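Local coordinates for structural protein VP1 (Trichodysplasia spinulosa-associated polyomavirus, PDB 4U60), which forms the pentameric building block of the polyomavirus capsid and binds sialylated glycans such as the GM1 oligosaccharide, at residues V125-P139 and K238-F252. Numbering follows the deposited sequence. Where two conformers were deposited one is given.
Sequences VEGMNFHMFAVGGEP and KGDGLYVSCCDIVGF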
loop_
_atom_site.group_PDB
_atom_site.type_symbol
_atom_site.label_atom_id
_atom_site.label_comp_id
_atom_site.label_asym_id
_atom_site.label_seq_id
_atom_site.Cartn_x
_atom_site.Cartn_y
_atom_site.Cartn_z
ATOM N N VAL C 125 3.651 -8.009 -19.970
ATOM C CA VAL C 125 2.643 -6.978 -20.178
ATOM C C VAL C 125 2.643 -6.112 -18.930
ATOM O O VAL C 125 2.529 -6.621 -17.815
ATOM C CB VAL C 125 1.258 -7.594 -20.405
ATOM C CG1 VAL C 125 0.163 -6.548 -20.291
ATOM C CG2 VAL C 125 1.196 -8.288 -21.754
ATOM N N GLU C 126 2.804 -4.810 -19.108
ATOM C CA GLU C 126 3.067 -3.922 -17.979
ATOM C C GLU C 126 2.673 -2.485 -18.336
ATOM O O GLU C 126 2.508 -2.149 -19.515
ATOM C CB GLU C 126 4.532 -4.026 -17.541
ATOM C CG GLU C 126 5.512 -3.552 -18.605
ATOM C CD GLU C 126 6.962 -3.775 -18.271
ATOM O OE1 GLU C 126 7.275 -4.394 -17.237
ATOM O OE2 GLU C 126 7.811 -3.276 -19.038
ATOM N N GLY C 127 2.537 -1.649 -17.308
ATOM C CA GLY C 127 2.131 -0.274 -17.466
ATOM C C GLY C 127 0.718 -0.019 -16.979
ATOM O O GLY C 127 0.203 -0.654 -16.057
ATOM N N MET C 128 0.080 0.928 -17.641
ATOM C CA MET C 128 -1.217 1.420 -17.236
ATOM C C MET C 128 -2.237 0.308 -16.959
ATOM O O MET C 128 -2.420 -0.590 -17.791
ATOM C CB MET C 128 -1.754 2.289 -18.378
ATOM C CG MET C 128 -3.051 2.941 -18.041
ATOM S SD MET C 128 -3.889 3.544 -19.519
ATOM C CE MET C 128 -2.702 4.708 -20.122
ATOM N N ASN C 129 -2.904 0.395 -15.799
ATOM C CA ASN C 129 -4.027 -0.465 -15.462
ATOM C C ASN C 129 -5.263 0.377 -15.272
ATOM O O ASN C 129 -5.197 1.467 -14.691
ATOM C CB ASN C 129 -3.769 -1.310 -14.211
ATOM C CG ASN C 129 -3.173 -2.669 -14.543
ATOM O OD1 ASN C 129 -3.824 -3.706 -14.348
ATOM N ND2 ASN C 129 -1.974 -2.663 -15.129
ATOM N N PHE C 130 -6.377 -0.124 -15.783
ATOM C CA PHE C 130 -7.675 0.543 -15.649
ATOM C C PHE C 130 -8.704 -0.540 -15.471
ATOM O O PHE C 130 -8.830 -1.417 -16.325
ATOM C CB PHE C 130 -7.976 1.440 -16.857
ATOM C CG PHE C 130 -9.344 2.063 -16.848
ATOM C CD1 PHE C 130 -9.647 3.088 -15.969
ATOM C CD2 PHE C 130 -10.327 1.626 -17.718
ATOM C CE1 PHE C 130 -10.923 3.664 -15.979
ATOM C CE2 PHE C 130 -11.592 2.200 -17.725
ATOM C CZ PHE C 130 -11.881 3.211 -16.853
ATOM N N HIS C 131 -9.430 -0.500 -14.356
ATOM C CA HIS C 131 -10.399 -1.533 -14.007
ATOM C C HIS C 131 -11.658 -0.901 -13.510
ATOM O O HIS C 131 -11.635 -0.146 -12.539
ATOM C CB HIS C 131 -9.837 -2.486 -12.941
ATOM C CG HIS C 131 -8.587 -3.139 -13.397
ATOM N ND1 HIS C 131 -8.613 -4.225 -14.234
ATOM C CD2 HIS C 131 -7.288 -2.809 -13.247
ATOM C CE1 HIS C 131 -7.378 -4.558 -14.562
ATOM N NE2 HIS C 131 -6.557 -3.715 -13.971
ATOM N N MET C 132 -12.759 -1.202 -14.190
ATOM C CA MET C 132 -14.025 -0.748 -13.687
ATOM C C MET C 132 -15.117 -1.729 -14.042
ATOM O O MET C 132 -15.013 -2.515 -14.986
ATOM C CB MET C 132 -14.343 0.653 -14.189
ATOM C CG MET C 132 -14.683 0.711 -15.660
ATOM S SD MET C 132 -16.411 0.313 -16.052
ATOM C CE MET C 132 -17.350 1.681 -15.384
ATOM N N PHE C 133 -16.133 -1.756 -13.194
ATOM C CA PHE C 133 -17.334 -2.507 -13.532
ATOM C C PHE C 133 -18.537 -1.752 -12.984
ATOM O O PHE C 133 -18.426 -0.909 -12.092
ATOM C CB PHE C 133 -17.310 -3.964 -13.044
ATOM C CG PHE C 133 -17.434 -4.124 -11.557
ATOM C CD1 PHE C 133 -16.313 -4.064 -10.744
ATOM C CD2 PHE C 133 -18.667 -4.334 -10.979
ATOM C CE1 PHE C 133 -16.408 -4.216 -9.371
ATOM C CE2 PHE C 133 -18.761 -4.477 -9.590
ATOM C CZ PHE C 133 -17.631 -4.416 -8.798
ATOM N N ALA C 134 -19.683 -2.036 -13.585
ATOM C CA ALA C 134 -20.930 -1.428 -13.184
ATOM C C ALA C 134 -22.047 -2.441 -13.367
ATOM O O ALA C 134 -22.039 -3.244 -14.321
ATOM C CB ALA C 134 -21.202 -0.188 -13.999
ATOM N N VAL C 135 -22.967 -2.445 -12.419
ATOM C CA VAL C 135 -24.187 -3.264 -12.484
ATOM C C VAL C 135 -25.360 -2.339 -12.199
ATOM O O VAL C 135 -25.365 -1.615 -11.203
ATOM C CB VAL C 135 -24.166 -4.425 -11.467
ATOM C CG1 VAL C 135 -25.434 -5.287 -11.579
ATOM C CG2 VAL C 135 -22.931 -5.292 -11.647
ATOM N N GLY C 136 -26.355 -2.355 -13.084
ATOM C CA GLY C 136 -27.525 -1.502 -12.910
ATOM C C GLY C 136 -28.771 -2.023 -13.576
ATOM O O GLY C 136 -28.766 -3.043 -14.263
ATOM N N GLY C 137 -29.854 -1.299 -13.332
ATOM C CA GLY C 137 -31.159 -1.657 -13.855
ATOM C C GLY C 137 -31.535 -0.901 -15.109
ATOM O O GLY C 137 -32.694 -0.918 -15.523
ATOM N N GLU C 138 -30.564 -0.232 -15.704
ATOM C CA GLU C 138 -30.760 0.556 -16.920
ATOM C C GLU C 138 -29.345 0.860 -17.431
ATOM O O GLU C 138 -28.389 0.601 -16.726
ATOM C CB GLU C 138 -31.543 1.822 -16.604
ATOM C CG GLU C 138 -30.887 2.729 -15.586
ATOM C CD GLU C 138 -31.839 3.808 -15.161
ATOM O OE1 GLU C 138 -31.763 4.903 -15.743
ATOM O OE2 GLU C 138 -32.691 3.566 -14.274
ATOM N N PRO C 139 -29.207 1.374 -18.653
ATOM C CA PRO C 139 -27.853 1.623 -19.154
ATOM C C PRO C 139 -27.040 2.582 -18.295
ATOM O O PRO C 139 -27.587 3.502 -17.679
ATOM C CB PRO C 139 -28.098 2.243 -20.521
ATOM C CG PRO C 139 -29.387 1.613 -20.968
ATOM C CD PRO C 139 -30.231 1.558 -19.702
ATOM N N LYS C 238 -35.376 -2.201 -14.873
ATOM C CA LYS C 238 -36.445 -1.645 -15.683
ATOM C C LYS C 238 -36.643 -2.475 -16.940
ATOM O O LYS C 238 -35.672 -2.851 -17.611
ATOM C CB LYS C 238 -36.126 -0.197 -16.021
ATOM C CG LYS C 238 -36.140 0.714 -14.800
ATOM C CD LYS C 238 -35.700 2.127 -15.145
ATOM C CE LYS C 238 -35.784 3.041 -13.923
ATOM N NZ LYS C 238 -35.351 4.432 -14.219
ATOM N N GLY C 239 -37.896 -2.794 -17.226
ATOM C CA GLY C 239 -38.231 -3.656 -18.357
ATOM C C GLY C 239 -37.597 -5.032 -18.288
ATOM O O GLY C 239 -37.352 -5.657 -19.322
ATOM N N ASP C 240 -37.334 -5.512 -17.072
ATOM C CA ASP C 240 -36.671 -6.807 -16.853
ATOM C C ASP C 240 -35.331 -6.936 -17.585
ATOM O O ASP C 240 -34.987 -8.011 -18.076
ATOM C CB ASP C 240 -37.624 -7.947 -17.259
ATOM C CG ASP C 240 -38.933 -7.904 -16.504
ATOM O OD1 ASP C 240 -38.951 -7.391 -15.353
ATOM O OD2 ASP C 240 -39.971 -8.352 -17.067
ATOM N N GLY C 241 -34.536 -5.867 -17.589
ATOM C CA GLY C 241 -33.197 -5.900 -18.179
ATOM C C GLY C 241 -32.173 -5.591 -17.112
ATOM O O GLY C 241 -32.350 -4.646 -16.344
ATOM N N LEU C 242 -31.114 -6.380 -17.076
ATOM C CA LEU C 242 -29.976 -6.163 -16.170
ATOM C C LEU C 242 -28.818 -5.702 -17.021
ATOM O O LEU C 242 -28.474 -6.339 -18.015
ATOM C CB LEU C 242 -29.625 -7.476 -15.485
ATOM C CG LEU C 242 -28.377 -7.516 -14.608
ATOM C CD1 LEU C 242 -28.531 -6.563 -13.435
ATOM C CD2 LEU C 242 -28.142 -8.946 -14.144
ATOM N N TYR C 243 -28.167 -4.628 -16.594
ATOM C CA TYR C 243 -27.102 -4.028 -17.378
ATOM C C TYR C 243 -25.772 -4.178 -16.661
ATOM O O TYR C 243 -25.644 -3.770 -15.503
ATOM C CB TYR C 243 -27.454 -2.559 -17.638
ATOM C CG TYR C 243 -28.774 -2.395 -18.383
ATOM C CD1 TYR C 243 -29.991 -2.613 -17.752
ATOM C CD2 TYR C 243 -28.786 -2.043 -19.716
ATOM C CE1 TYR C 243 -31.181 -2.469 -18.433
ATOM C CE2 TYR C 243 -29.963 -1.895 -20.409
ATOM C CZ TYR C 243 -31.156 -2.101 -19.759
ATOM O OH TYR C 243 -32.308 -1.939 -20.466
ATOM N N VAL C 244 -24.807 -4.754 -17.372
ATOM C CA VAL C 244 -23.483 -5.035 -16.828
ATOM C C VAL C 244 -22.458 -4.433 -17.764
ATOM O O VAL C 244 -22.540 -4.623 -18.983
ATOM C CB VAL C 244 -23.262 -6.555 -16.701
ATOM C CG1 VAL C 244 -21.908 -6.847 -16.101
ATOM C CG2 VAL C 244 -24.380 -7.175 -15.867
ATOM N N SER C 245 -21.477 -3.729 -17.186
ATOM C CA SER C 245 -20.485 -3.035 -17.994
ATOM C C SER C 245 -19.132 -3.133 -17.336
ATOM O O SER C 245 -19.061 -3.217 -16.112
ATOM C CB SER C 245 -20.853 -1.556 -18.152
ATOM O OG SER C 245 -22.204 -1.398 -18.602
ATOM N N CYS C 246 -18.070 -3.056 -18.125
ATOM C CA CYS C 246 -16.731 -3.132 -17.538
ATOM C C CYS C 246 -15.632 -2.737 -18.499
ATOM O O CYS C 246 -15.873 -2.561 -19.698
ATOM C CB CYS C 246 -16.458 -4.532 -16.975
ATOM S SG CYS C 246 -16.440 -5.861 -18.199
ATOM N N CYS C 247 -14.425 -2.578 -17.946
ATOM C CA CYS C 247 -13.222 -2.443 -18.741
ATOM C C CYS C 247 -12.069 -2.868 -17.848
ATOM O O CYS C 247 -11.991 -2.444 -16.701
ATOM C CB CYS C 247 -13.029 -1.018 -19.241
ATOM S SG CYS C 247 -11.635 -0.831 -20.376
ATOM N N ASP C 248 -11.192 -3.715 -18.366
ATOM C CA ASP C 248 -10.034 -4.198 -17.607
ATOM C C ASP C 248 -8.758 -4.203 -18.438
ATOM O O ASP C 248 -8.402 -5.197 -19.064
ATOM C CB ASP C 248 -10.328 -5.592 -17.037
ATOM C CG ASP C 248 -11.391 -5.561 -15.969
ATOM O OD1 ASP C 248 -11.040 -5.166 -14.815
ATOM O OD2 ASP C 248 -12.570 -5.862 -16.276
ATOM N N ILE C 249 -8.058 -3.077 -18.415
ATOM C CA ILE C 249 -6.773 -2.942 -19.095
ATOM C C ILE C 249 -5.683 -3.337 -18.104
ATOM O O ILE C 249 -5.664 -2.831 -16.976
ATOM C CB ILE C 249 -6.551 -1.480 -19.499
ATOM C CG1 ILE C 249 -7.606 -1.081 -20.541
ATOM C CG2 ILE C 249 -5.128 -1.248 -19.974
ATOM C CD1 ILE C 249 -7.712 0.404 -20.801
ATOM N N VAL C 250 -4.795 -4.229 -18.510
ATOM C CA VAL C 250 -3.750 -4.735 -17.593
ATOM C C VAL C 250 -2.346 -4.304 -17.960
ATOM O O VAL C 250 -1.405 -4.625 -17.249
ATOM C CB VAL C 250 -3.825 -6.257 -17.411
ATOM C CG1 VAL C 250 -5.101 -6.659 -16.694
ATOM C CG2 VAL C 250 -3.720 -6.965 -18.757
ATOM N N GLY C 251 -2.217 -3.529 -19.031
ATOM C CA GLY C 251 -0.936 -2.977 -19.437
ATOM C C GLY C 251 -0.770 -2.981 -20.946
ATOM O O GLY C 251 -1.752 -3.095 -21.714
ATOM N N PHE C 252 0.482 -2.868 -21.358
ATOM C CA PHE C 252 0.890 -2.890 -22.774
ATOM C C PHE C 252 1.833 -4.042 -23.044
ATOM O O PHE C 252 2.731 -4.351 -22.251
ATOM C CB PHE C 252 1.588 -1.580 -23.146
ATOM C CG PHE C 252 0.680 -0.388 -23.083
ATOM C CD1 PHE C 252 -0.174 -0.092 -24.127
ATOM C CD2 PHE C 252 0.654 0.427 -21.961
ATOM C CE1 PHE C 252 -1.024 0.994 -24.069
ATOM C CE2 PHE C 252 -0.214 1.509 -21.892
ATOM C CZ PHE C 252 -1.047 1.786 -22.952
#
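F130 and I249 open an antiparallel ladder that runs to G136 and Y243, the backbones of F130, M132, A134 and G136 each exchanging two hydrogen bonds with I249, C247, S245 and Y243. Beyond a loop, E126 and F252 form a separate bridge, the register shifted by one residue.

At one end of the face carrying H131 and D248, polar side chains form a network; farther along it F133, V135 and V244 are apolar. H131 ND1 donates to D248 OD1 (2.7 Å, 164°), which lies in the ring plane and uses its anti lone pair. Across the ring, H131 NE2 donates to N129 OD1 (2.8 Å, 174°), while N129 ND2 reaches G127 O (3.1 Å) and, weakly, V250 O. Two bonds thus fix the imidazole's rotation, and R267 forms a salt bridge with D248 OD1.

On the face of F130 and I249, C247, with SG anti to its backbone N (chi1 -174°), sets its sulfur at the edge of the F130 ring. Farther along, P139 CD sits over the Y243 ring, 3.9 Å from its centroid, in a CH-pi contact, and the E138 backbone carbonyl carbon lies over the rim of the same face.

At the G137 end, K238 N donates to G137 O, and its extended side chain, alongside that of E138, carries K238 NZ into a salt bridge with E138 OE2 (2.8 Å), which N200 also binds.

This pairing joins two strands of the jelly-roll core. Both H131 ring nitrogens donate, consistent with a protonated ring, which the buried D248 carboxylate would favour and R267 partly offset.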